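MS5a (Brassica napus, PDB 6L77) is a meiosis-related protein with cystatin-like folds that, unlike canonical cystatins, appears to enhance papain rather than inhibit it. Local coordinates at residues 160-165 and 189-195. Residue numbers count along the deposited sequence, not the author numbering.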
# COMPACT_ATOMS: atom_id res chain seq x y z
N ASP A 160 -13.83 8.96 5.06
CA ASP A 160 -13.89 9.14 6.50
C ASP A 160 -12.52 9.17 7.16
O ASP A 160 -12.43 9.48 8.35
CB ASP A 160 -14.72 8.02 7.15
CG ASP A 160 -16.17 8.01 6.69
OD1 ASP A 160 -16.65 9.05 6.20
OD2 ASP A 160 -16.82 6.96 6.85
N LEU A 161 -11.46 8.83 6.43
CA LEU A 161 -10.13 8.71 7.00
C LEU A 161 -9.36 10.01 6.80
O LEU A 161 -9.41 10.61 5.72
CB LEU A 161 -9.37 7.55 6.35
CG LEU A 161 -10.08 6.20 6.38
CD1 LEU A 161 -9.18 5.12 5.79
CD2 LEU A 161 -10.50 5.86 7.82
N LYS A 162 -8.63 10.42 7.83
CA LYS A 162 -7.83 11.64 7.79
C LYS A 162 -6.46 11.37 8.39
O LYS A 162 -6.36 11.04 9.58
CB LYS A 162 -8.53 12.77 8.56
CG LYS A 162 -7.68 14.02 8.69
CD LYS A 162 -8.40 15.09 9.49
CE LYS A 162 -7.56 16.34 9.61
NZ LYS A 162 -8.17 17.32 10.55
N ILE A 163 -5.41 11.55 7.59
CA ILE A 163 -4.05 11.30 8.08
C ILE A 163 -3.62 12.40 9.03
O ILE A 163 -3.77 13.60 8.75
CB ILE A 163 -3.07 11.19 6.90
CG1 ILE A 163 -3.46 10.03 5.98
CG2 ILE A 163 -1.66 11.00 7.42
CD1 ILE A 163 -2.60 9.92 4.75
N LEU A 164 -3.07 12.01 10.18
CA LEU A 164 -2.57 12.97 11.16
C LEU A 164 -1.06 13.01 11.25
O LEU A 164 -0.51 14.08 11.52
CB LEU A 164 -3.14 12.67 12.55
CG LEU A 164 -4.66 12.69 12.69
CD1 LEU A 164 -5.05 12.34 14.11
CD2 LEU A 164 -5.20 14.05 12.30
N ASP A 165 -0.38 11.89 11.04
CA ASP A 165 1.06 11.82 11.22
C ASP A 165 1.57 10.60 10.47
O ASP A 165 0.89 9.57 10.42
CB ASP A 165 1.43 11.75 12.70
CG ASP A 165 2.90 12.02 12.96
OD1 ASP A 165 3.61 12.45 12.01
OD2 ASP A 165 3.35 11.79 14.11
N TYR A 189 4.66 4.07 9.25
CA TYR A 189 3.77 4.22 10.40
C TYR A 189 2.78 5.33 10.08
O TYR A 189 3.20 6.46 9.80
CB TYR A 189 4.55 4.58 11.67
CG TYR A 189 5.68 3.63 12.02
CD1 TYR A 189 6.95 3.79 11.47
CD2 TYR A 189 5.48 2.59 12.94
CE1 TYR A 189 7.99 2.94 11.82
CE2 TYR A 189 6.51 1.74 13.28
CZ TYR A 189 7.76 1.92 12.72
OH TYR A 189 8.79 1.07 13.07
N ILE A 190 1.49 5.02 10.14
CA ILE A 190 0.46 5.98 9.75
C ILE A 190 -0.50 6.14 10.91
O ILE A 190 -1.15 5.18 11.33
CB ILE A 190 -0.29 5.53 8.49
CG1 ILE A 190 0.71 5.24 7.38
CG2 ILE A 190 -1.30 6.63 8.09
CD1 ILE A 190 0.10 4.67 6.09
N ARG A 191 -0.59 7.37 11.43
CA ARG A 191 -1.55 7.72 12.46
C ARG A 191 -2.72 8.43 11.77
O ARG A 191 -2.51 9.47 11.12
CB ARG A 191 -0.89 8.62 13.51
CG ARG A 191 -1.84 9.26 14.51
CD ARG A 191 -2.35 8.30 15.57
NE ARG A 191 -3.23 9.02 16.49
CZ ARG A 191 -4.51 9.28 16.25
NH1 ARG A 191 -5.22 9.97 17.12
NH2 ARG A 191 -5.09 8.85 15.13
N TYR A 192 -3.93 7.88 11.90
CA TYR A 192 -5.05 8.48 11.20
C TYR A 192 -6.33 8.35 12.01
O TYR A 192 -6.47 7.44 12.83
CB TYR A 192 -5.24 7.87 9.80
CG TYR A 192 -5.65 6.40 9.76
CD1 TYR A 192 -4.70 5.38 9.89
CD2 TYR A 192 -6.98 6.04 9.55
CE1 TYR A 192 -5.08 4.04 9.82
CE2 TYR A 192 -7.36 4.70 9.49
CZ TYR A 192 -6.40 3.70 9.62
OH TYR A 192 -6.79 2.37 9.57
N ASP A 193 -7.25 9.28 11.79
CA ASP A 193 -8.56 9.28 12.43
C ASP A 193 -9.63 8.85 11.44
O ASP A 193 -9.57 9.18 10.25
CB ASP A 193 -8.93 10.65 12.99
CG ASP A 193 -8.27 10.93 14.33
OD1 ASP A 193 -7.67 10.00 14.90
OD2 ASP A 193 -8.35 12.09 14.80
N GLN A 194 -10.61 8.09 11.93
CA GLN A 194 -11.78 7.70 11.18
C GLN A 194 -12.97 8.50 11.70
O GLN A 194 -13.33 8.38 12.88
CB GLN A 194 -12.04 6.20 11.31
CG GLN A 194 -13.40 5.73 10.80
CD GLN A 194 -13.75 4.36 11.32
OE1 GLN A 194 -12.98 3.76 12.08
NE2 GLN A 194 -14.92 3.85 10.93
N ASP A 195 -13.57 9.31 10.84
CA ASP A 195 -14.69 10.14 11.25
C ASP A 195 -15.90 9.28 11.62
O ASP A 195 -16.29 8.39 10.86
CB ASP A 195 -15.04 11.12 10.13
CG ASP A 195 -16.07 12.15 10.56
OD1 ASP A 195 -16.39 12.22 11.77
OD2 ASP A 195 -16.55 12.89 9.68
O HOH W 1 -16.74 6.25 9.61
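A classic beta bulge interrupts this antiparallel strand pair. Leu164 and Asp165 both face Arg191, whose O accepts a hydrogen bond from Leu164 N (2.8 Å) and a longer one from Asp165 N (3.2 Å). Arg191 N returns a bond to Asp165 O (2.8 Å). The extra residue, Leu164, has psi near -32°, away from extended strand values. Before the bulge the register is regular. Lys162 and Asp193 form a hydrogen-bonded pair, with Lys162 N to Asp193 O at 2.9 Å and Asp193 N to Lys162 O at 3.0 Å. At the far end Asp195 N bonds to Asp160 O (2.7 Å), and a water joins Asp160 OD2, Gln194 NE2 and Asp195 O.

The bulge puts the Leu164 side chain on the same face as Arg191 and Asp193. Leu164 CD1 lies over one face of the Arg191 guanidinium, 3.6 Å from Arg191 NH2. That guanidinium is held by a salt bridge along its own strand, Arg191 NH2 to Asp193 OD1 (2.8 Å). Leu161, Ile163, Tyr192 and Gln194 occupy the other face. Leu161 CD2 meets the ring edge of Tyr192 at CE2 (3.7 Å). Helix 138-150 packs on this face through Met143 and Phe147, and His204 stacks on Tyr192 and bonds to Gln194 OE1. A helix against a bulged antiparallel sheet is consistent with the cystatin-like fold.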